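Local atomic coordinates of DMATS type aromatic prenyltransferase (Micromonospora olivasterospora, PDB entry 6ZRY), a protein that probably transfers a dimethylallyl group to the indole ring of tryptophan, as a prenyltransferase of the DMATS type with an ABBA-barrel fold. Residues Pro257-Tyr262 with Ser275-Ile280; Thr285-Ala290 with Thr316-Arg321; Ala106-Ser111 with Asp201-Pro206; Pro72-Ile77 with Val136-Arg141. One frame throughout, in Å; residues are numbered along the deposited sequence. Where two conformers were deposited one is given.

Contact 1. Residues Pro257-Tyr262 with Ser275-Ile280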
loop_
_atom_site.group_PDB
_atom_site.type_symbol
_atom_site.label_atom_id
_atom_site.label_comp_id
_atom_site.label_asym_id
_atom_site.label_seq_id
_atom_site.Cartn_x
_atom_site.Cartn_y
_atom_site.Cartn_z
ATOM N N PRO A 257 2.346 -12.410 5.776
ATOM C CA PRO A 257 0.941 -12.540 6.137
ATOM C C PRO A 257 -0.013 -11.958 5.088
ATOM O O PRO A 257 0.327 -10.987 4.452
ATOM C CB PRO A 257 0.845 -11.722 7.446
ATOM C CG PRO A 257 1.897 -10.661 7.299
ATOM C CD PRO A 257 3.018 -11.338 6.527
ATOM N N LEU A 258 -1.201 -12.536 4.990
ATOM C CA LEU A 258 -2.322 -11.923 4.267
ATOM C C LEU A 258 -2.688 -10.613 4.961
ATOM O O LEU A 258 -2.593 -10.533 6.214
ATOM C CB LEU A 258 -3.515 -12.864 4.234
ATOM C CG LEU A 258 -3.327 -14.131 3.407
ATOM C CD1 LEU A 258 -4.489 -15.061 3.620
ATOM C CD2 LEU A 258 -3.174 -13.806 1.932
ATOM N N VAL A 259 -3.145 -9.665 4.185
ATOM C CA VAL A 259 -3.596 -8.356 4.676
ATOM C C VAL A 259 -4.953 -8.085 4.081
ATOM O O VAL A 259 -5.159 -8.337 2.893
ATOM C CB VAL A 259 -2.589 -7.250 4.362
ATOM C CG1 VAL A 259 -3.110 -5.889 4.733
ATOM C CG2 VAL A 259 -1.265 -7.507 5.041
ATOM N N GLY A 260 -5.853 -7.602 4.895
ATOM C CA GLY A 260 -7.157 -7.136 4.439
ATOM C C GLY A 260 -7.332 -5.676 4.693
ATOM O O GLY A 260 -6.875 -5.206 5.748
ATOM N N SER A 261 -8.020 -4.976 3.809
ATOM C CA SER A 261 -8.405 -3.571 4.039
ATOM C C SER A 261 -9.919 -3.420 3.957
ATOM O O SER A 261 -10.571 -4.173 3.224
ATOM C CB SER A 261 -7.678 -2.616 3.140
ATOM O OG SER A 261 -8.168 -2.685 1.832
ATOM N N TYR A 262 -10.422 -2.535 4.798
ATOM C CA TYR A 262 -11.842 -2.245 5.023
ATOM C C TYR A 262 -12.080 -0.786 4.738
ATOM O O TYR A 262 -11.379 0.050 5.293
ATOM C CB TYR A 262 -12.196 -2.605 6.472
ATOM C CG TYR A 262 -11.993 -4.063 6.773
ATOM C CD1 TYR A 262 -10.752 -4.570 7.158
ATOM C CD2 TYR A 262 -13.016 -4.955 6.543
ATOM C CE1 TYR A 262 -10.561 -5.934 7.364
ATOM C CE2 TYR A 262 -12.858 -6.310 6.772
ATOM C CZ TYR A 262 -11.638 -6.804 7.196
ATOM O OH TYR A 262 -11.530 -8.161 7.391
ATOM N N SER A 275 -10.506 -5.174 0.300
ATOM C CA SER A 275 -9.396 -5.711 -0.526
ATOM C C SER A 275 -8.629 -6.749 0.265
ATOM O O SER A 275 -8.470 -6.570 1.454
ATOM C CB SER A 275 -8.477 -4.643 -1.010
ATOM O OG SER A 275 -9.184 -3.749 -1.841
ATOM N N ILE A 276 -8.199 -7.793 -0.404
ATOM C CA ILE A 276 -7.265 -8.821 0.107
ATOM C C ILE A 276 -5.933 -8.615 -0.624
ATOM O O ILE A 276 -5.946 -8.417 -1.868
ATOM C CB ILE A 276 -7.852 -10.247 -0.056
ATOM C CG1 ILE A 276 -6.905 -11.327 0.458
ATOM C CG2 ILE A 276 -8.279 -10.558 -1.482
ATOM C CD1 ILE A 276 -6.694 -11.328 1.925
ATOM N N TYR A 277 -4.846 -8.601 0.121
ATOM C CA TYR A 277 -3.481 -8.382 -0.386
ATOM C C TYR A 277 -2.676 -9.618 -0.092
ATOM O O TYR A 277 -2.425 -9.932 1.070
ATOM C CB TYR A 277 -2.834 -7.134 0.227
ATOM C CG TYR A 277 -3.664 -5.880 0.149
ATOM C CD1 TYR A 277 -4.715 -5.677 1.034
ATOM C CD2 TYR A 277 -3.403 -4.886 -0.770
ATOM C CE1 TYR A 277 -5.514 -4.558 0.967
ATOM C CE2 TYR A 277 -4.173 -3.738 -0.838
ATOM C CZ TYR A 277 -5.235 -3.572 0.038
ATOM O OH TYR A 277 -6.014 -2.447 0.002
ATOM N N VAL A 278 -2.323 -10.357 -1.137
ATOM C CA VAL A 278 -1.461 -11.537 -1.008
ATOM C C VAL A 278 -0.023 -11.107 -1.273
ATOM O O VAL A 278 0.294 -10.645 -2.389
ATOM C CB VAL A 278 -1.887 -12.657 -1.970
ATOM C CG1 VAL A 278 -0.982 -13.863 -1.853
ATOM C CG2 VAL A 278 -3.347 -13.048 -1.754
ATOM N N PRO A 279 0.902 -11.355 -0.319
ATOM C CA PRO A 279 2.333 -11.085 -0.526
ATOM C C PRO A 279 2.947 -12.254 -1.305
ATOM O O PRO A 279 3.718 -13.071 -0.754
ATOM C CB PRO A 279 2.842 -10.959 0.895
ATOM C CG PRO A 279 2.008 -11.983 1.650
ATOM C CD PRO A 279 0.639 -11.892 1.028
ATOM N N ILE A 280 2.626 -12.258 -2.591
ATOM C CA ILE A 280 2.882 -13.375 -3.537
ATOM C C ILE A 280 4.363 -13.713 -3.569
ATOM O O ILE A 280 4.675 -14.885 -3.729
ATOM C CB ILE A 280 2.309 -13.039 -4.912
ATOM C CG1 ILE A 280 2.469 -14.232 -5.867
ATOM C CG2 ILE A 280 2.901 -11.767 -5.473
ATOM C CD1 ILE A 280 1.559 -14.204 -7.027
#

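Contact 2. Residues Thr285-Ala290 with Thr316-Arg321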
loop_
_atom_site.group_PDB
_atom_site.type_symbol
_atom_site.label_atom_id
_atom_site.label_comp_id
_atom_site.label_asym_id
_atom_site.label_seq_id
_atom_site.Cartn_x
_atom_site.Cartn_y
_atom_site.Cartn_z
ATOM N N THR A 285 8.665 -19.365 -6.449
ATOM C CA THR A 285 10.111 -19.614 -6.648
ATOM C C THR A 285 10.779 -18.336 -7.146
ATOM O O THR A 285 11.950 -18.114 -6.802
ATOM C CB THR A 285 10.334 -20.804 -7.579
ATOM O OG1 THR A 285 9.600 -20.619 -8.793
ATOM C CG2 THR A 285 9.918 -22.088 -6.910
ATOM N N ASP A 286 10.065 -17.533 -7.922
ATOM C CA ASP A 286 10.643 -16.411 -8.673
ATOM C C ASP A 286 9.520 -15.577 -9.301
ATOM O O ASP A 286 8.396 -15.991 -9.267
ATOM C CB ASP A 286 11.609 -16.954 -9.739
ATOM C CG ASP A 286 10.952 -17.928 -10.682
ATOM O OD1 ASP A 286 10.103 -17.492 -11.471
ATOM O OD2 ASP A 286 11.280 -19.112 -10.610
ATOM N N ASP A 287 9.895 -14.474 -9.918
ATOM C CA ASP A 287 8.975 -13.503 -10.523
ATOM C C ASP A 287 8.357 -14.042 -11.812
ATOM O O ASP A 287 7.330 -13.506 -12.194
ATOM C CB ASP A 287 9.697 -12.177 -10.678
ATOM C CG ASP A 287 9.672 -11.450 -9.348
ATOM O OD1 ASP A 287 8.507 -11.243 -8.839
ATOM O OD2 ASP A 287 10.785 -11.122 -8.826
ATOM N N GLN A 288 8.962 -15.027 -12.485
ATOM C CA GLN A 288 8.295 -15.661 -13.646
ATOM C C GLN A 288 7.061 -16.381 -13.121
ATOM O O GLN A 288 5.954 -16.167 -13.674
ATOM C CB GLN A 288 9.187 -16.627 -14.399
ATOM C CG GLN A 288 8.524 -17.172 -15.665
ATOM C CD GLN A 288 8.257 -16.110 -16.690
ATOM O OE1 GLN A 288 9.175 -15.498 -17.242
ATOM N NE2 GLN A 288 6.991 -15.831 -16.932
ATOM N N GLU A 289 7.220 -17.154 -12.068
ATOM C CA GLU A 289 6.058 -17.852 -11.468
ATOM C C GLU A 289 5.041 -16.822 -10.960
ATOM O O GLU A 289 3.800 -17.007 -11.204
ATOM C CB GLU A 289 6.458 -18.792 -10.354
ATOM C CG GLU A 289 5.268 -19.629 -9.916
ATOM C CD GLU A 289 5.513 -20.643 -8.829
ATOM O OE1 GLU A 289 6.436 -20.450 -8.052
ATOM O OE2 GLU A 289 4.753 -21.659 -8.797
ATOM N N ALA A 290 5.490 -15.763 -10.282
ATOM C CA ALA A 290 4.545 -14.753 -9.778
ATOM C C ALA A 290 3.832 -14.123 -10.981
ATOM O O ALA A 290 2.642 -13.923 -10.913
ATOM C CB ALA A 290 5.237 -13.661 -8.922
ATOM N N THR A 316 11.828 -3.205 -14.770
ATOM C CA THR A 316 13.142 -3.837 -14.889
ATOM C C THR A 316 13.182 -4.716 -16.126
ATOM O O THR A 316 12.210 -5.440 -16.423
ATOM C CB THR A 316 13.482 -4.640 -13.635
ATOM O OG1 THR A 316 14.775 -5.215 -13.823
ATOM C CG2 THR A 316 12.479 -5.737 -13.326
ATOM N N PRO A 317 14.323 -4.730 -16.838
ATOM C CA PRO A 317 14.504 -5.644 -17.962
ATOM C C PRO A 317 15.086 -6.998 -17.556
ATOM O O PRO A 317 15.331 -7.815 -18.420
ATOM C CB PRO A 317 15.521 -4.837 -18.796
ATOM C CG PRO A 317 16.414 -4.247 -17.784
ATOM C CD PRO A 317 15.492 -3.860 -16.636
ATOM N N ARG A 318 15.315 -7.234 -16.266
ATOM C CA ARG A 318 15.995 -8.470 -15.811
ATOM C C ARG A 318 15.120 -9.677 -16.138
ATOM O O ARG A 318 13.901 -9.548 -16.267
ATOM C CB ARG A 318 16.279 -8.451 -14.320
ATOM C CG ARG A 318 15.066 -8.619 -13.423
ATOM C CD ARG A 318 15.611 -9.072 -12.090
ATOM N NE ARG A 318 14.682 -9.003 -10.980
ATOM C CZ ARG A 318 13.828 -9.976 -10.661
ATOM N NH1 ARG A 318 13.713 -11.048 -11.435
ATOM N NH2 ARG A 318 13.075 -9.853 -9.570
ATOM N N PRO A 319 15.720 -10.867 -16.334
ATOM C CA PRO A 319 14.939 -12.088 -16.501
ATOM C C PRO A 319 14.095 -12.300 -15.242
ATOM O O PRO A 319 14.630 -12.123 -14.178
ATOM C CB PRO A 319 15.999 -13.186 -16.639
ATOM C CG PRO A 319 17.205 -12.445 -17.203
ATOM C CD PRO A 319 17.172 -11.107 -16.468
ATOM N N LEU A 320 12.828 -12.623 -15.385
ATOM C CA LEU A 320 11.936 -12.776 -14.206
ATOM C C LEU A 320 12.384 -13.976 -13.380
ATOM O O LEU A 320 12.288 -13.908 -12.142
ATOM C CB LEU A 320 10.497 -12.899 -14.675
ATOM C CG LEU A 320 9.952 -11.661 -15.358
ATOM C CD1 LEU A 320 8.501 -11.830 -15.651
ATOM C CD2 LEU A 320 10.175 -10.425 -14.504
ATOM N N ARG A 321 12.909 -15.018 -14.025
ATOM C CA ARG A 321 13.445 -16.221 -13.339
ATOM C C ARG A 321 14.607 -15.898 -12.404
ATOM O O ARG A 321 14.865 -16.698 -11.537
ATOM C CB ARG A 321 13.925 -17.236 -14.380
ATOM C CG ARG A 321 12.786 -18.022 -14.989
ATOM C CD ARG A 321 12.088 -18.915 -13.974
ATOM N NE ARG A 321 11.172 -19.858 -14.613
ATOM C CZ ARG A 321 10.197 -20.512 -13.985
ATOM N NH1 ARG A 321 9.996 -20.349 -12.688
ATOM N NH2 ARG A 321 9.426 -21.340 -14.666
HETATM O O HOH W 1 12.232 -15.191 -16.883
#

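Contact 3. Residues Ala106-Ser111 with Asp201-Pro206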
loop_
_atom_site.group_PDB
_atom_site.type_symbol
_atom_site.label_atom_id
_atom_site.label_comp_id
_atom_site.label_asym_id
_atom_site.label_seq_id
_atom_site.Cartn_x
_atom_site.Cartn_y
_atom_site.Cartn_z
ATOM N N ALA A 106 -1.912 22.547 -4.319
ATOM C CA ALA A 106 -3.109 22.063 -5.057
ATOM C C ALA A 106 -4.392 22.704 -4.508
ATOM O O ALA A 106 -5.452 22.422 -5.063
ATOM C CB ALA A 106 -3.178 20.547 -5.001
ATOM N N GLY A 107 -4.296 23.536 -3.466
ATOM C CA GLY A 107 -5.448 24.191 -2.823
ATOM C C GLY A 107 -6.366 23.170 -2.162
ATOM O O GLY A 107 -7.600 23.317 -2.274
ATOM N N LEU A 108 -5.803 22.155 -1.496
ATOM C CA LEU A 108 -6.618 21.091 -0.834
ATOM C C LEU A 108 -6.995 21.544 0.571
ATOM O O LEU A 108 -6.236 22.282 1.173
ATOM C CB LEU A 108 -5.828 19.782 -0.782
ATOM C CG LEU A 108 -5.224 19.323 -2.105
ATOM C CD1 LEU A 108 -4.596 17.947 -1.963
ATOM C CD2 LEU A 108 -6.262 19.320 -3.211
ATOM N N SER A 109 -8.150 21.122 1.050
ATOM C CA SER A 109 -8.569 21.262 2.459
ATOM C C SER A 109 -8.240 19.962 3.180
ATOM O O SER A 109 -8.543 18.896 2.631
ATOM C CB SER A 109 -10.032 21.620 2.552
ATOM O OG SER A 109 -10.756 21.032 1.480
ATOM N N THR A 110 -7.615 20.051 4.342
ATOM C CA THR A 110 -7.094 18.881 5.104
ATOM C C THR A 110 -7.704 18.848 6.504
ATOM O O THR A 110 -7.082 18.257 7.401
ATOM C CB THR A 110 -5.568 18.953 5.187
ATOM O OG1 THR A 110 -5.265 20.147 5.915
ATOM C CG2 THR A 110 -4.914 18.958 3.822
ATOM N N SER A 111 -8.885 19.436 6.673
ATOM C CA SER A 111 -9.549 19.609 7.984
ATOM C C SER A 111 -9.837 18.236 8.609
ATOM O O SER A 111 -9.640 18.110 9.803
ATOM C CB SER A 111 -10.808 20.423 7.859
ATOM O OG SER A 111 -11.824 19.633 7.291
ATOM N N ASP A 201 -7.794 10.129 2.412
ATOM C CA ASP A 201 -7.428 11.116 1.365
ATOM C C ASP A 201 -6.823 12.327 2.086
ATOM O O ASP A 201 -7.303 12.676 3.220
ATOM C CB ASP A 201 -8.638 11.532 0.526
ATOM C CG ASP A 201 -9.328 10.399 -0.223
ATOM O OD1 ASP A 201 -8.657 9.443 -0.596
ATOM O OD2 ASP A 201 -10.524 10.503 -0.431
ATOM N N LEU A 202 -5.812 12.952 1.503
ATOM C CA LEU A 202 -5.264 14.226 2.010
ATOM C C LEU A 202 -6.386 15.269 1.957
ATOM O O LEU A 202 -6.572 16.003 2.933
ATOM C CB LEU A 202 -4.082 14.634 1.128
ATOM C CG LEU A 202 -3.379 15.924 1.532
ATOM C CD1 LEU A 202 -2.848 15.841 2.949
ATOM C CD2 LEU A 202 -2.260 16.248 0.575
ATOM N N HIS A 203 -7.119 15.284 0.851
ATOM C CA HIS A 203 -8.182 16.271 0.557
ATOM C C HIS A 203 -9.485 15.827 1.230
ATOM O O HIS A 203 -9.913 14.684 0.983
ATOM C CB HIS A 203 -8.347 16.422 -0.956
ATOM C CG HIS A 203 -9.362 17.433 -1.347
ATOM N ND1 HIS A 203 -9.402 18.685 -0.777
ATOM C CD2 HIS A 203 -10.370 17.388 -2.252
ATOM C CE1 HIS A 203 -10.406 19.371 -1.303
ATOM N NE2 HIS A 203 -11.011 18.597 -2.211
ATOM N N ASP A 204 -10.099 16.697 2.022
ATOM C CA ASP A 204 -11.489 16.495 2.515
ATOM C C ASP A 204 -12.392 16.190 1.316
ATOM O O ASP A 204 -12.508 17.042 0.446
ATOM C CB ASP A 204 -12.036 17.730 3.232
ATOM C CG ASP A 204 -11.262 18.131 4.465
ATOM O OD1 ASP A 204 -10.593 17.257 5.054
ATOM O OD2 ASP A 204 -11.345 19.320 4.837
ATOM N N GLY A 205 -13.011 15.020 1.288
ATOM C CA GLY A 205 -14.066 14.683 0.312
ATOM C C GLY A 205 -15.439 15.144 0.814
ATOM O O GLY A 205 -15.543 15.717 1.898
ATOM N N PRO A 206 -16.525 14.887 0.053
ATOM C CA PRO A 206 -17.876 15.235 0.491
ATOM C C PRO A 206 -18.279 14.545 1.805
ATOM O O PRO A 206 -19.055 15.094 2.518
ATOM C CB PRO A 206 -18.781 14.757 -0.664
ATOM C CG PRO A 206 -17.933 13.725 -1.412
ATOM C CD PRO A 206 -16.511 14.219 -1.260
#

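Contact 4. Residues Pro72-Ile77 with Val136-Arg141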
loop_
_atom_site.group_PDB
_atom_site.type_symbol
_atom_site.label_atom_id
_atom_site.label_comp_id
_atom_site.label_asym_id
_atom_site.label_seq_id
_atom_site.Cartn_x
_atom_site.Cartn_y
_atom_site.Cartn_z
ATOM N N PRO A 72 -8.901 3.150 -17.698
ATOM C CA PRO A 72 -7.486 2.865 -17.933
ATOM C C PRO A 72 -6.814 2.528 -16.602
ATOM O O PRO A 72 -7.357 2.841 -15.564
ATOM C CB PRO A 72 -6.932 4.153 -18.550
ATOM C CG PRO A 72 -8.171 4.873 -19.076
ATOM C CD PRO A 72 -9.284 4.492 -18.133
ATOM N N PRO A 73 -5.649 1.858 -16.574
ATOM C CA PRO A 73 -5.020 1.500 -15.300
ATOM C C PRO A 73 -4.593 2.720 -14.469
ATOM O O PRO A 73 -4.227 3.722 -15.021
ATOM C CB PRO A 73 -3.789 0.671 -15.699
ATOM C CG PRO A 73 -4.109 0.205 -17.113
ATOM C CD PRO A 73 -4.900 1.349 -17.721
ATOM N N THR A 74 -4.639 2.571 -13.157
ATOM C CA THR A 74 -4.217 3.581 -12.185
ATOM C C THR A 74 -2.795 3.237 -11.715
ATOM O O THR A 74 -2.580 2.133 -11.258
ATOM C CB THR A 74 -5.205 3.681 -11.032
ATOM O OG1 THR A 74 -6.493 4.036 -11.545
ATOM C CG2 THR A 74 -4.783 4.700 -10.002
ATOM N N LEU A 75 -1.883 4.191 -11.788
ATOM C CA LEU A 75 -0.487 4.016 -11.307
ATOM C C LEU A 75 -0.389 4.690 -9.939
ATOM O O LEU A 75 -0.926 5.796 -9.775
ATOM C CB LEU A 75 0.416 4.627 -12.383
ATOM C CG LEU A 75 1.909 4.747 -12.138
ATOM C CD1 LEU A 75 2.542 3.409 -11.790
ATOM C CD2 LEU A 75 2.562 5.334 -13.386
ATOM N N ARG A 76 0.247 4.039 -8.978
ATOM C CA ARG A 76 0.439 4.626 -7.636
ATOM C C ARG A 76 1.881 4.417 -7.176
ATOM O O ARG A 76 2.536 3.438 -7.616
ATOM C CB ARG A 76 -0.566 4.043 -6.644
ATOM C CG ARG A 76 -2.004 4.081 -7.139
ATOM C CD ARG A 76 -2.415 2.786 -7.847
ATOM N NE ARG A 76 -2.053 1.649 -7.013
ATOM C CZ ARG A 76 -2.637 1.350 -5.830
ATOM N NH1 ARG A 76 -3.652 2.069 -5.381
ATOM N NH2 ARG A 76 -2.213 0.315 -5.121
ATOM N N ILE A 77 2.338 5.325 -6.328
ATOM C CA ILE A 77 3.611 5.215 -5.595
ATOM C C ILE A 77 3.261 5.282 -4.124
ATOM O O ILE A 77 2.622 6.282 -3.735
ATOM C CB ILE A 77 4.585 6.348 -5.954
ATOM C CG1 ILE A 77 5.004 6.300 -7.418
ATOM C CG2 ILE A 77 5.771 6.276 -5.023
ATOM C CD1 ILE A 77 5.641 7.566 -7.920
ATOM N N VAL A 136 -1.317 9.026 -6.449
ATOM C CA VAL A 136 -2.238 8.263 -7.323
ATOM C C VAL A 136 -2.361 8.980 -8.659
ATOM O O VAL A 136 -2.805 10.124 -8.654
ATOM C CB VAL A 136 -3.599 8.076 -6.658
ATOM C CG1 VAL A 136 -4.540 7.270 -7.533
ATOM C CG2 VAL A 136 -3.461 7.464 -5.264
ATOM N N PHE A 137 -2.009 8.304 -9.746
ATOM C CA PHE A 137 -1.923 8.873 -11.121
ATOM C C PHE A 137 -2.856 8.122 -12.078
ATOM O O PHE A 137 -2.890 6.898 -12.081
ATOM C CB PHE A 137 -0.497 8.771 -11.667
ATOM C CG PHE A 137 0.590 9.214 -10.727
ATOM C CD1 PHE A 137 0.523 10.437 -10.091
ATOM C CD2 PHE A 137 1.703 8.415 -10.502
ATOM C CE1 PHE A 137 1.542 10.852 -9.246
ATOM C CE2 PHE A 137 2.725 8.839 -9.673
ATOM C CZ PHE A 137 2.637 10.047 -9.037
ATOM N N ARG A 138 -3.561 8.855 -12.919
ATOM C CA ARG A 138 -4.419 8.266 -13.982
ATOM C C ARG A 138 -4.353 9.153 -15.202
ATOM O O ARG A 138 -3.974 10.337 -15.044
ATOM C CB ARG A 138 -5.880 8.153 -13.552
ATOM C CG ARG A 138 -6.066 7.817 -12.085
ATOM C CD ARG A 138 -7.505 7.947 -11.655
ATOM N NE ARG A 138 -7.658 7.707 -10.228
ATOM C CZ ARG A 138 -8.791 7.872 -9.547
ATOM N NH1 ARG A 138 -9.896 8.291 -10.158
ATOM N NH2 ARG A 138 -8.814 7.617 -8.248
ATOM N N SER A 139 -4.689 8.591 -16.368
ATOM C CA SER A 139 -5.028 9.360 -17.587
ATOM C C SER A 139 -6.213 10.265 -17.240
ATOM O O SER A 139 -7.169 9.777 -16.616
ATOM C CB SER A 139 -5.321 8.444 -18.777
ATOM O OG SER A 139 -6.370 7.532 -18.474
ATOM N N SER A 140 -6.102 11.553 -17.541
ATOM C CA SER A 140 -7.220 12.527 -17.524
ATOM C C SER A 140 -7.606 12.912 -16.087
ATOM O O SER A 140 -8.656 13.585 -15.936
ATOM C CB SER A 140 -8.407 11.971 -18.274
ATOM O OG SER A 140 -7.974 11.227 -19.410
ATOM N N ARG A 141 -6.807 12.545 -15.065
ATOM C CA ARG A 141 -7.020 13.068 -13.691
ATOM C C ARG A 141 -5.728 13.693 -13.154
ATOM O O ARG A 141 -4.643 13.196 -13.473
ATOM C CB ARG A 141 -7.575 11.973 -12.778
ATOM C CG ARG A 141 -8.794 11.263 -13.353
ATOM C CD ARG A 141 -9.970 11.181 -12.396
ATOM N NE ARG A 141 -11.210 10.897 -13.105
ATOM C CZ ARG A 141 -12.183 11.791 -13.328
HETATM O O HOH W 2 -4.256 5.673 -16.760
#

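Contact 1. Residues Pro257-Tyr262 with Ser275-Ile280
The Tyr277 side chain leaves its strand with CG anti to the carbonyl carbon (chi1 -51°), which lays the ring along the neighbouring strand towards Ser261. Ser261 holds OG in the crowded position between its backbone N and carbonyl carbon (chi1 74°). The two hydroxyls bond tip to tip, Ser261 OG to Tyr277 OH at 2.8 Å, and either could be the donor. The ring presents its edge to the strand 258-262. Val259 O lies in the ring plane, 3.3 Å from Tyr277 CD1. Val259 and Tyr277 cross obliquely, with Val259 CG1 against Tyr277 CD1.

Beneath these side chains the strands run antiparallel. Val259 and Tyr277 form a hydrogen-bonded pair, and the shorter of its two bonds, Tyr277 N to Val259 O at 2.8 Å, points nearly along the C=O axis. Ser261 and Ser275 form the next such pair, with Ser261 N to Ser275 O at 2.9 Å. Between them Gly260 faces Ile276, and Gly260 CA comes within 3.3 Å of Ser275 O.

The face with Leu258, Ile276 and Val278 is largely apolar. Leu258 CD2 lies beside Val278 CG2 at 3.8 Å, and Ile276 packs on helix 236-247. At the end of the pairing Pro279 CG sits 3.4 Å from Pro257 O, and Pro279 centres an inverse gamma turn.

Tyr277 also meets Tyr213 and touches the bound tryptophan. This is a beta hairpin of the ABBA barrel, with the face of Tyr277 turned to the substrate chamber and the face with Leu258 and Ile276 to the surrounding helices.

Contact 2. Residues Thr285-Ala290 with Thr316-Arg321
Segment 285-290 enters a helix at Asp287, and 316-321 is a loop, opened by an ST turn at Thr316, that passes into a 3-10 segment at Leu320. The nearest CA atoms of the two segments are those of Gln288 and Leu320, 4.7 Å apart. One weak backbone bond, Asp287 N to Leu320 O, joins the segments.

Asp286 is the N-cap. Its CG takes the crowded position between N and the carbonyl carbon (chi1 57°), which turns OD1 back to accept from Glu289 N at 3.0 Å and, weakly, from Gln288 N. OD2 takes a salt bridge: Arg321 NH1 meets Asp286 OD2 at 2.7 Å, in the guanidinium plane and on the syn lone pair. The two planes are 78° apart, so this is no flat two-pronged pair. The Arg321 chain bends at chi2 (-66°) to come back over the helix start, with Gln288 CB over one face of its guanidinium.

Arg318 makes the second salt bridge with an extended chain, NH2 to Asp287 OD2 at 2.7 Å, while NH1 bonds Pro319 O at 3.1 Å and Leu320 O. Those carbonyls help fix the guanidinium. Leu320 CB rests 3.4 Å from Gln288 N. Water 1 links Gln288 OE1 to Arg321 N, while Gln288 NE2 bonds Asp292.

The positive N-terminal end of the helix probably favours the charged form of these carboxylates. Asp287 further accepts from Leu326 N and Ile327 N, and Arg318 also meets Glu348. The contact thus ties the start of helix 287-300 to the loop between helix 305-315 and strand 327-333.

Contact 3. Residues Ala106-Ser111 with Asp201-Pro206
Two irregular loops meet with Leu108 and His203 CA atoms 5.3 Å apart, and one straight backbone bond, Asp204 N to Ser109 O at 2.8 Å, joins them. Gly107, with positive phi in a Schellman motif, ends helix 88-106 just before the contact.

His203 has CG anti to its N (chi1 -178°), and this brings ND1 to Ser109 N at 3.3 Å. The N-H lies in the imidazole plane. The Leu108 and His203 side chains cross at about a right angle, with Leu108 CD2 over one face of the ring. Leu108 CD1 touches Leu202 CD2 at 3.8 Å. Thr110 CG2 lies alongside Leu202 CD1, while Thr110 OG1 bonds Asp114.

Asp204 points CG towards the start of helix 111-114. Ser111 OG donates to Asp204 OD2 at 2.5 Å, a short bond that comes from above the carboxylate plane. Ser111 N adds a weak bond to the same oxygen. OD1 accepts from Arg112 N, so both oxygens are engaged.

As ND1 accepts from an N-H, it should carry no proton, and a neutral His203 would then be protonated on NE2. The carboxylate receiving N-H groups at the start of a helix probably gains from the positive helix end.

Contact 4. Residues Pro72-Ile77 with Val136-Arg141
Pro72 opens the segment at the surface, its CG 3.3 Å from Ser139 OG. Pro73 has no N-H to offer, but its O accepts from water 2 at 2.6 Å. That water in turn accepts from Ser139 N, so it bridges the strands where direct pairing stops and Arg138 to Arg141 form a type II beta turn.

Thr74 keeps CG2 anti to its N, and the methyl meets Val136 CG1 at 3.6 Å. Its OG1 runs beside the Arg138 chain and bonds Asn68. Arg138 extends past it to a salt bridge with Glu144, while its NE is buried with no partner in the model.

Leu75 pairs with Phe137 by two backbone bonds. Phe137 N to Leu75 O is the shorter at 2.7 Å, nearly along the C=O axis, and Leu75 N to Phe137 O is 2.9 Å. Leu75 CG lies 4.0 Å from Phe137 CD2. On the face with Thr74, Arg76 lies beside Val136, then bends at chi2 and chi3 to reach Ser64.

Ile77 sends CG1 anti to its carbonyl carbon (chi1 -64°), so CD1 meets the edge of the Phe137 ring in its plane, 3.6 Å from CE2. Leu75 and Ile77 also pack on helix 6-21. Such antiparallel neighbours, with Thr74, Arg76 and Val136 on one face and the helix-covered Leu75 and Phe137 on the other, fit the wall of an ABBA barrel.

Contacts 1 and 4 belong to the same antiparallel sheet, their centres about 21 Å apart. Contact 1 is the most buried and pairs strands that follow each other in the chain. Contact 4 is partly buried and joins strands separated by helices. Both rely on backbone bonds, with apolar groups towards the helices. Contacts 2 and 3 lie further from the chain's centre, their own centres about 39 Å apart, on opposite sides of it, and join loops to helix starts. There carboxylates meet arginines in contact 2 and a serine in contact 3, where a histidine also accepts from a backbone N-H. Contacts 1 and 2 touch through Ile280 and Ala290.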